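Long-range contacts in ribonucleoside-diphosphate reductase, alpha chain (Actinobacillus ureae ATCC 25976, PDB 6DQX), which serves as the catalytic subunit of a class Id ribonucleotide reductase and probably reduces ribonucleoside diphosphates to deoxyribonucleotides: residues M412-T417 with P429-F434; S504-A509 with Q520-M525. All blocks are in the same frame, centred on the assembly; numbering follows the deposited sequence.

In the fold
Interactions 1 and 2 lie in series along the chain, interaction 1 closing before interaction 2 opens, yet their centres are only about 10 Å apart in the interior of the barrel region. They meet directly. Ile414 O lies 2.9 Å from Ser521 N in a probable backbone hydrogen bond. Glu432 OE2 accepts another probable hydrogen bond from Asn523 ND2 at 2.7 Å. In addition, Val431 CG2 packs on Ile522 CD1 at 3.9 Å, so the apolar faces of the two contacts join. Segment 520-525 thus touches both loops of interaction 1 as well as helix 502-513. Both contacts are remote from the magnesium-binding residue His65.

Interaction 1 (M412-T417 with P429-F434); sequences MSIAPT and PSVEPF
Thr417 and Pro429 bring the two irregular segments closest, their CA atoms 5.3 Å apart, at the two ends of an excursion that contains helix 418-423. Pro429 opens a type II' beta turn, closed by Glu432 N bonding to Pro429 O at 2.8 Å, and this turn presents Ser430 to the opposite segment. Thr417 OG1 accepts the Ser430 amide at 2.8 Å, with an N-H...O angle of 153°. The threonine torsion (chi1 67°) sets OG1 between its own backbone N and carbonyl carbon; this hydroxyl also bonds Ser421 OG, within the helix that follows. A water reinforces the junction, accepting from Thr417 N and hydrogen-bonding to Ser430 OG, each at 2.9 Å. Ser430 CB itself rests against Ala415 O, 3.3 Å away. Alongside, Ile414 points its CG2 branch at Ser430 CB and at Val431 CG1, 4.1 Å from the latter, the isoleucine and valine crossing at about a right angle. Phe377 and Val350 cover both of these apolar residues. The arrangement ties together the two loops flanking a short helix in the ribonucleotide reductase barrel; in class I relatives the equivalent loop-helix region contributes to the substrate diphosphate site.

Interaction 2 (S504-A509 with Q520-M525); sequences SVIQQA and QSINIM
Ile522 presses into the face of helix 502-513 made by Val505, Ile506 and Ala509, and its two branches divide the work. Its CG2 methyl reaches Val505 CG1 at 3.9 Å and also touches the end of Ile506, whereas CD1, at the tip of the longer branch, lies 3.8 Å from Ala509 CB. The valine and Ile522 run past each other in opposite directions. Ile506 leaves the helix to one side, but its CD1 comes back to within 4.0 Å of Ile524 CG2, the two side chains crossing obliquely. Leu538 of helix 532-544 packs on both Ile506 and Ile524 and extends the apolar layer.

One van der Waals contact is made with the main chain: Val505 CG1, set anti to its own backbone N (chi1 167°), sits 3.8 Å from Asn523 O. Asn523 starts out away from the helix; its amide bonds Glu432 OE2 through ND2 and the backbone N of Tyr552 through OD1.

A single direct hydrogen bond joins the segments. Gln520 NE2 donates to Ala509 O at 2.9 Å, nearly straight at 163°. The acceptor lies almost within the glutamine amide plane, but NE2 is tilted 33° from the plane of the Ala509 carbonyl. The same NE2 also bonds Gln513 OE1, and Gln520 OE1 takes Arg512 NH1, while OE1 lies 3.8 Å from Ala509 CB.

With both ends of its amide engaged by the helix, Gln520 has a well-defined flip, and the nearby guanidinium group may polarise it into a stronger donor. The contact joins helix 502-513 to the chain that leads into strand 524-525 of the barrel sheet. Chemically it is a buried aliphatic interface bordered at the Ala509 end by the Gln520 amide, whose NE2 and OE1 both have hydrogen-bond partners.

Interaction 1 (M412-T417 with P429-F434)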
ATOM      1  N   MET A 412      -3.483 -31.962   8.661  1.00 11.89           N
ATOM      2  CA  MET A 412      -4.830 -31.665   9.189  1.00 11.98           C
ATOM      3  C   MET A 412      -5.000 -30.332   9.872  1.00 12.20           C
ATOM      4  O   MET A 412      -4.142 -29.901  10.625  1.00 11.99           O
ATOM      5  CB  MET A 412      -5.288 -32.778  10.163  1.00 13.35           C
ATOM      6  CG  MET A 412      -5.581 -34.094   9.464  1.00 14.34           C
ATOM      7  SD  MET A 412      -6.026 -35.411  10.614  1.00 17.21           S
ATOM      8  CE  MET A 412      -7.618 -34.726  11.075  1.00 18.17           C
ATOM      9  N   SER A 413      -6.153 -29.718   9.637  1.00 12.38           N
ATOM     10  CA  SER A 413      -6.506 -28.463  10.278  1.00 12.86           C
ATOM     11  C   SER A 413      -8.007 -28.350  10.252  1.00 12.51           C
ATOM     12  O   SER A 413      -8.643 -28.732   9.254  1.00 13.03           O
ATOM     13  CB  SER A 413      -5.877 -27.273   9.514  1.00 14.14           C
ATOM     14  OG  SER A 413      -6.408 -27.160   8.216  1.00 17.47           O
ATOM     15  N   ILE A 414      -8.592 -27.753  11.280  1.00 12.74           N
ATOM     16  CA  ILE A 414     -10.060 -27.684  11.342  1.00 14.33           C
ATOM     17  C   ILE A 414     -10.553 -26.262  11.102  1.00 14.47           C
ATOM     18  O   ILE A 414     -10.763 -25.482  12.026  1.00 14.50           O
ATOM     19  CB  ILE A 414     -10.619 -28.279  12.672  1.00 15.26           C
ATOM     20  CG1 ILE A 414      -9.991 -29.635  12.975  1.00 17.11           C
ATOM     21  CG2 ILE A 414     -12.144 -28.326  12.649  1.00 15.70           C
ATOM     22  CD1 ILE A 414     -10.110 -30.666  11.878  1.00 18.18           C
ATOM     23  N   ALA A 415     -10.710 -25.943   9.826  1.00 14.88           N
ATOM     24  CA  ALA A 415     -11.241 -24.650   9.402  1.00 15.01           C
ATOM     25  C   ALA A 415     -12.759 -24.492   9.644  1.00 15.18           C
ATOM     26  O   ALA A 415     -13.490 -25.477   9.799  1.00 13.87           O
ATOM     27  CB  ALA A 415     -10.936 -24.449   7.934  1.00 14.83           C
ATOM     28  N   PRO A 416     -13.253 -23.240   9.612  1.00 15.61           N
ATOM     29  CA  PRO A 416     -14.695 -23.024   9.641  1.00 16.47           C
ATOM     30  C   PRO A 416     -15.293 -23.512   8.322  1.00 16.72           C
ATOM     31  O   PRO A 416     -14.600 -23.541   7.306  1.00 17.35           O
ATOM     32  CB  PRO A 416     -14.817 -21.487   9.744  1.00 17.46           C
ATOM     33  CG  PRO A 416     -13.456 -21.005  10.118  1.00 16.94           C
ATOM     34  CD  PRO A 416     -12.528 -21.959   9.458  1.00 15.90           C
ATOM     35  N   THR A 417     -16.532 -23.957   8.323  1.00 16.70           N
ATOM     36  CA  THR A 417     -17.104 -24.546   7.092  1.00 17.81           C
ATOM     37  C   THR A 417     -18.551 -24.082   6.866  1.00 20.00           C
ATOM     38  O   THR A 417     -19.371 -24.858   6.391  1.00 18.20           O
ATOM     39  CB  THR A 417     -17.076 -26.104   7.101  1.00 17.30           C
ATOM     40  OG1 THR A 417     -17.956 -26.585   8.101  1.00 16.24           O
ATOM     41  CG2 THR A 417     -15.702 -26.670   7.319  1.00 17.28           C
ATOM     42  N   PRO A 429     -21.700 -27.152  11.058  1.00 16.02           N
ATOM     43  CA  PRO A 429     -20.404 -26.572  10.667  1.00 15.80           C
ATOM     44  C   PRO A 429     -19.212 -27.096  11.459  1.00 14.72           C
ATOM     45  O   PRO A 429     -19.291 -27.183  12.666  1.00 15.50           O
ATOM     46  CB  PRO A 429     -20.611 -25.085  10.915  1.00 16.65           C
ATOM     47  CG  PRO A 429     -21.664 -25.000  11.939  1.00 17.36           C
ATOM     48  CD  PRO A 429     -22.478 -26.244  11.925  1.00 16.35           C
ATOM     49  N   SER A 430     -18.141 -27.489  10.756  1.00 13.81           N
ATOM     50  CA  SER A 430     -16.899 -27.986  11.369  1.00 14.04           C
ATOM     51  C   SER A 430     -17.181 -28.839  12.600  1.00 13.59           C
ATOM     52  O   SER A 430     -17.886 -29.851  12.485  1.00 13.70           O
ATOM     53  CB  SER A 430     -15.826 -26.880  11.613  1.00 14.76           C
ATOM     54  OG  SER A 430     -16.175 -26.019  12.669  1.00 15.05           O
ATOM     55  N   VAL A 431     -16.632 -28.454  13.746  1.00 12.88           N
ATOM     56  CA  VAL A 431     -16.857 -29.160  15.021  1.00 13.20           C
ATOM     57  C   VAL A 431     -17.804 -28.370  15.919  1.00 13.34           C
ATOM     58  O   VAL A 431     -17.922 -28.637  17.090  1.00 14.00           O
ATOM     59  CB  VAL A 431     -15.523 -29.421  15.765  1.00 12.43           C
ATOM     60  CG1 VAL A 431     -14.699 -30.449  15.006  1.00 12.76           C
ATOM     61  CG2 VAL A 431     -14.691 -28.142  15.958  1.00 12.57           C
ATOM     62  N   GLU A 432     -18.462 -27.373  15.360  1.00 14.52           N
ATOM     63  CA  GLU A 432     -19.276 -26.452  16.138  1.00 15.94           C
ATOM     64  C   GLU A 432     -20.681 -27.047  16.326  1.00 16.92           C
ATOM     65  O   GLU A 432     -21.197 -27.714  15.432  1.00 16.85           O
ATOM     66  CB  GLU A 432     -19.333 -25.136  15.344  1.00 17.79           C
ATOM     67  CG  GLU A 432     -19.500 -23.857  16.112  1.00 20.10           C
ATOM     68  CD  GLU A 432     -19.312 -22.638  15.218  1.00 20.47           C
ATOM     69  OE1 GLU A 432     -20.314 -22.176  14.682  1.00 24.17           O
ATOM     70  OE2 GLU A 432     -18.163 -22.164  15.032  1.00 21.24           O
ATOM     71  N   PRO A 433     -21.335 -26.775  17.475  1.00 18.68           N
ATOM     72  CA  PRO A 433     -22.740 -27.145  17.548  1.00 18.97           C
ATOM     73  C   PRO A 433     -23.576 -26.344  16.556  1.00 19.52           C
ATOM     74  O   PRO A 433     -23.238 -25.196  16.236  1.00 19.60           O
ATOM     75  CB  PRO A 433     -23.138 -26.764  18.990  1.00 19.22           C
ATOM     76  CG  PRO A 433     -21.851 -26.668  19.750  1.00 19.08           C
ATOM     77  CD  PRO A 433     -20.854 -26.181  18.733  1.00 18.52           C
ATOM     78  N   PHE A 434     -24.645 -26.948  16.064  1.00 20.29           N
ATOM     79  CA  PHE A 434     -25.716 -26.221  15.408  1.00 20.57           C
ATOM     80  C   PHE A 434     -26.134 -25.019  16.221  1.00 21.14           C
ATOM     81  O   PHE A 434     -26.296 -25.112  17.435  1.00 18.64           O
ATOM     82  CB  PHE A 434     -26.947 -27.097  15.205  1.00 20.55           C
ATOM     83  CG  PHE A 434     -26.884 -28.008  14.017  1.00 20.30           C
ATOM     84  CD1 PHE A 434     -26.760 -27.501  12.724  1.00 20.28           C
ATOM     85  CD2 PHE A 434     -27.043 -29.382  14.175  1.00 20.64           C
ATOM     86  CE1 PHE A 434     -26.752 -28.345  11.628  1.00 19.64           C
ATOM     87  CE2 PHE A 434     -27.038 -30.234  13.070  1.00 20.44           C
ATOM     88  CZ  PHE A 434     -26.904 -29.712  11.793  1.00 20.54           C
TER
HETATM   89  O   HOH W   1     -17.510 -23.997  11.085  1.00 25.47           O

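Interaction 2 (S504-A509 with Q520-M525)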
ATOM      1  N   SER A 504     -17.308 -27.608  27.499  1.00 17.29           N
ATOM      2  CA  SER A 504     -17.279 -28.839  26.686  1.00 18.17           C
ATOM      3  C   SER A 504     -16.694 -28.612  25.286  1.00 16.72           C
ATOM      4  O   SER A 504     -15.944 -29.450  24.771  1.00 15.28           O
ATOM      5  CB  SER A 504     -18.641 -29.546  26.641  1.00 20.59           C
ATOM      6  OG  SER A 504     -19.484 -29.035  25.631  1.00 23.47           O
ATOM      7  N   VAL A 505     -16.991 -27.452  24.707  1.00 16.02           N
ATOM      8  CA  VAL A 505     -16.406 -27.056  23.422  1.00 16.04           C
ATOM      9  C   VAL A 505     -14.874 -27.032  23.532  1.00 15.44           C
ATOM     10  O   VAL A 505     -14.170 -27.635  22.730  1.00 14.34           O
ATOM     11  CB  VAL A 505     -16.973 -25.687  22.965  1.00 16.40           C
ATOM     12  CG1 VAL A 505     -16.163 -25.105  21.816  1.00 16.48           C
ATOM     13  CG2 VAL A 505     -18.434 -25.843  22.565  1.00 16.77           C
ATOM     14  N   ILE A 506     -14.374 -26.382  24.579  1.00 15.15           N
ATOM     15  CA  ILE A 506     -12.940 -26.255  24.819  1.00 15.76           C
ATOM     16  C   ILE A 506     -12.292 -27.602  25.121  1.00 14.62           C
ATOM     17  O   ILE A 506     -11.230 -27.942  24.552  1.00 12.64           O
ATOM     18  CB  ILE A 506     -12.674 -25.255  25.982  1.00 17.45           C
ATOM     19  CG1 ILE A 506     -13.199 -23.860  25.623  1.00 19.03           C
ATOM     20  CG2 ILE A 506     -11.205 -25.203  26.368  1.00 18.20           C
ATOM     21  CD1 ILE A 506     -12.751 -23.322  24.307  1.00 19.58           C
ATOM     22  N   GLN A 507     -12.941 -28.376  25.994  1.00 14.18           N
ATOM     23  CA  GLN A 507     -12.414 -29.698  26.335  1.00 14.38           C
ATOM     24  C   GLN A 507     -12.351 -30.667  25.156  1.00 12.92           C
ATOM     25  O   GLN A 507     -11.324 -31.338  24.977  1.00 12.62           O
ATOM     26  CB  GLN A 507     -13.176 -30.301  27.516  1.00 14.88           C
ATOM     27  CG  GLN A 507     -12.849 -29.569  28.793  1.00 15.89           C
ATOM     28  CD  GLN A 507     -13.637 -30.042  29.998  1.00 16.81           C
ATOM     29  OE1 GLN A 507     -14.661 -30.726  29.875  1.00 18.22           O
ATOM     30  NE2 GLN A 507     -13.190 -29.619  31.164  1.00 17.07           N
ATOM     31  N   GLN A 508     -13.393 -30.696  24.319  1.00 12.84           N
ATOM     32  CA  GLN A 508     -13.368 -31.494  23.110  1.00 13.37           C
ATOM     33  C   GLN A 508     -12.276 -31.064  22.139  1.00 12.74           C
ATOM     34  O   GLN A 508     -11.653 -31.917  21.489  1.00 12.47           O
ATOM     35  CB  GLN A 508     -14.718 -31.491  22.392  1.00 14.75           C
ATOM     36  CG  GLN A 508     -15.783 -32.335  23.077  1.00 16.16           C
ATOM     37  CD  GLN A 508     -17.050 -32.451  22.248  1.00 17.02           C
ATOM     38  OE1 GLN A 508     -17.053 -32.140  21.066  1.00 17.58           O
ATOM     39  NE2 GLN A 508     -18.152 -32.842  22.892  1.00 19.39           N
ATOM     40  N   ALA A 509     -12.063 -29.750  22.026  1.00 12.42           N
ATOM     41  CA  ALA A 509     -10.980 -29.236  21.178  1.00 12.30           C
ATOM     42  C   ALA A 509      -9.625 -29.677  21.738  1.00 11.91           C
ATOM     43  O   ALA A 509      -8.748 -30.145  20.990  1.00 11.40           O
ATOM     44  CB  ALA A 509     -11.072 -27.699  21.024  1.00 12.60           C
ATOM     45  N   GLN A 520      -7.253 -25.539  15.129  1.00 10.37           N
ATOM     46  CA  GLN A 520      -8.674 -25.635  15.044  1.00 11.02           C
ATOM     47  C   GLN A 520      -9.330 -24.267  15.260  1.00 11.57           C
ATOM     48  O   GLN A 520      -8.991 -23.589  16.214  1.00 11.63           O
ATOM     49  CB  GLN A 520      -9.231 -26.583  16.149  1.00 10.94           C
ATOM     50  CG  GLN A 520      -8.634 -27.965  16.196  1.00 10.71           C
ATOM     51  CD  GLN A 520      -9.178 -28.711  17.403  1.00 10.57           C
ATOM     52  OE1 GLN A 520     -10.402 -28.922  17.500  1.00 10.81           O
ATOM     53  NE2 GLN A 520      -8.313 -29.036  18.356  1.00  9.54           N
ATOM     54  N   SER A 521     -10.244 -23.884  14.366  1.00 11.99           N
ATOM     55  CA  SER A 521     -11.008 -22.630  14.532  1.00 12.73           C
ATOM     56  C   SER A 521     -12.131 -22.860  15.503  1.00 12.76           C
ATOM     57  O   SER A 521     -13.119 -23.501  15.157  1.00 13.31           O
ATOM     58  CB  SER A 521     -11.585 -22.145  13.195  1.00 13.94           C
ATOM     59  OG  SER A 521     -10.546 -22.100  12.251  1.00 15.95           O
ATOM     60  N   ILE A 522     -11.961 -22.364  16.712  1.00 12.76           N
ATOM     61  CA  ILE A 522     -12.873 -22.623  17.782  1.00 12.82           C
ATOM     62  C   ILE A 522     -13.541 -21.323  18.208  1.00 12.98           C
ATOM     63  O   ILE A 522     -12.900 -20.439  18.806  1.00 12.30           O
ATOM     64  CB  ILE A 522     -12.165 -23.305  18.959  1.00 12.76           C
ATOM     65  CG1 ILE A 522     -11.594 -24.655  18.496  1.00 12.38           C
ATOM     66  CG2 ILE A 522     -13.092 -23.397  20.180  1.00 12.46           C
ATOM     67  CD1 ILE A 522     -12.617 -25.744  18.146  1.00 12.88           C
ATOM     68  N   ASN A 523     -14.827 -21.275  17.921  1.00 14.26           N
ATOM     69  CA  ASN A 523     -15.735 -20.219  18.405  1.00 16.40           C
ATOM     70  C   ASN A 523     -16.390 -20.644  19.708  1.00 17.45           C
ATOM     71  O   ASN A 523     -16.569 -21.828  19.965  1.00 17.24           O
ATOM     72  CB  ASN A 523     -16.829 -19.946  17.362  1.00 16.97           C
ATOM     73  CG  ASN A 523     -16.283 -19.337  16.075  1.00 17.39           C
ATOM     74  OD1 ASN A 523     -15.428 -18.467  16.128  1.00 17.40           O
ATOM     75  ND2 ASN A 523     -16.794 -19.784  14.923  1.00 16.63           N
ATOM     76  N   ILE A 524     -16.761 -19.665  20.529  1.00 18.94           N
ATOM     77  CA  ILE A 524     -17.589 -19.931  21.706  1.00 20.59           C
ATOM     78  C   ILE A 524     -18.722 -18.906  21.693  1.00 22.09           C
ATOM     79  O   ILE A 524     -18.636 -17.878  21.002  1.00 21.64           O
ATOM     80  CB  ILE A 524     -16.809 -19.861  23.039  1.00 21.60           C
ATOM     81  CG1 ILE A 524     -16.189 -18.485  23.276  1.00 22.88           C
ATOM     82  CG2 ILE A 524     -15.714 -20.924  23.094  1.00 22.44           C
ATOM     83  CD1 ILE A 524     -15.647 -18.315  24.683  1.00 23.49           C
ATOM     84  N   MET A 525     -19.765 -19.207  22.452  1.00 23.31           N
ATOM     85  CA  MET A 525     -20.942 -18.362  22.533  1.00 26.84           C
ATOM     86  C   MET A 525     -21.251 -18.150  23.997  1.00 27.53           C
ATOM     87  O   MET A 525     -21.422 -19.123  24.752  1.00 25.64           O
ATOM     88  CB  MET A 525     -22.111 -19.010  21.816  1.00 30.30           C
ATOM     89  CG  MET A 525     -23.254 -18.042  21.558  1.00 36.70           C
ATOM     90  SD  MET A 525     -24.556 -18.795  20.584  1.00 46.35           S
ATOM     91  CE  MET A 525     -23.992 -18.529  18.898  1.00 42.52           C
TER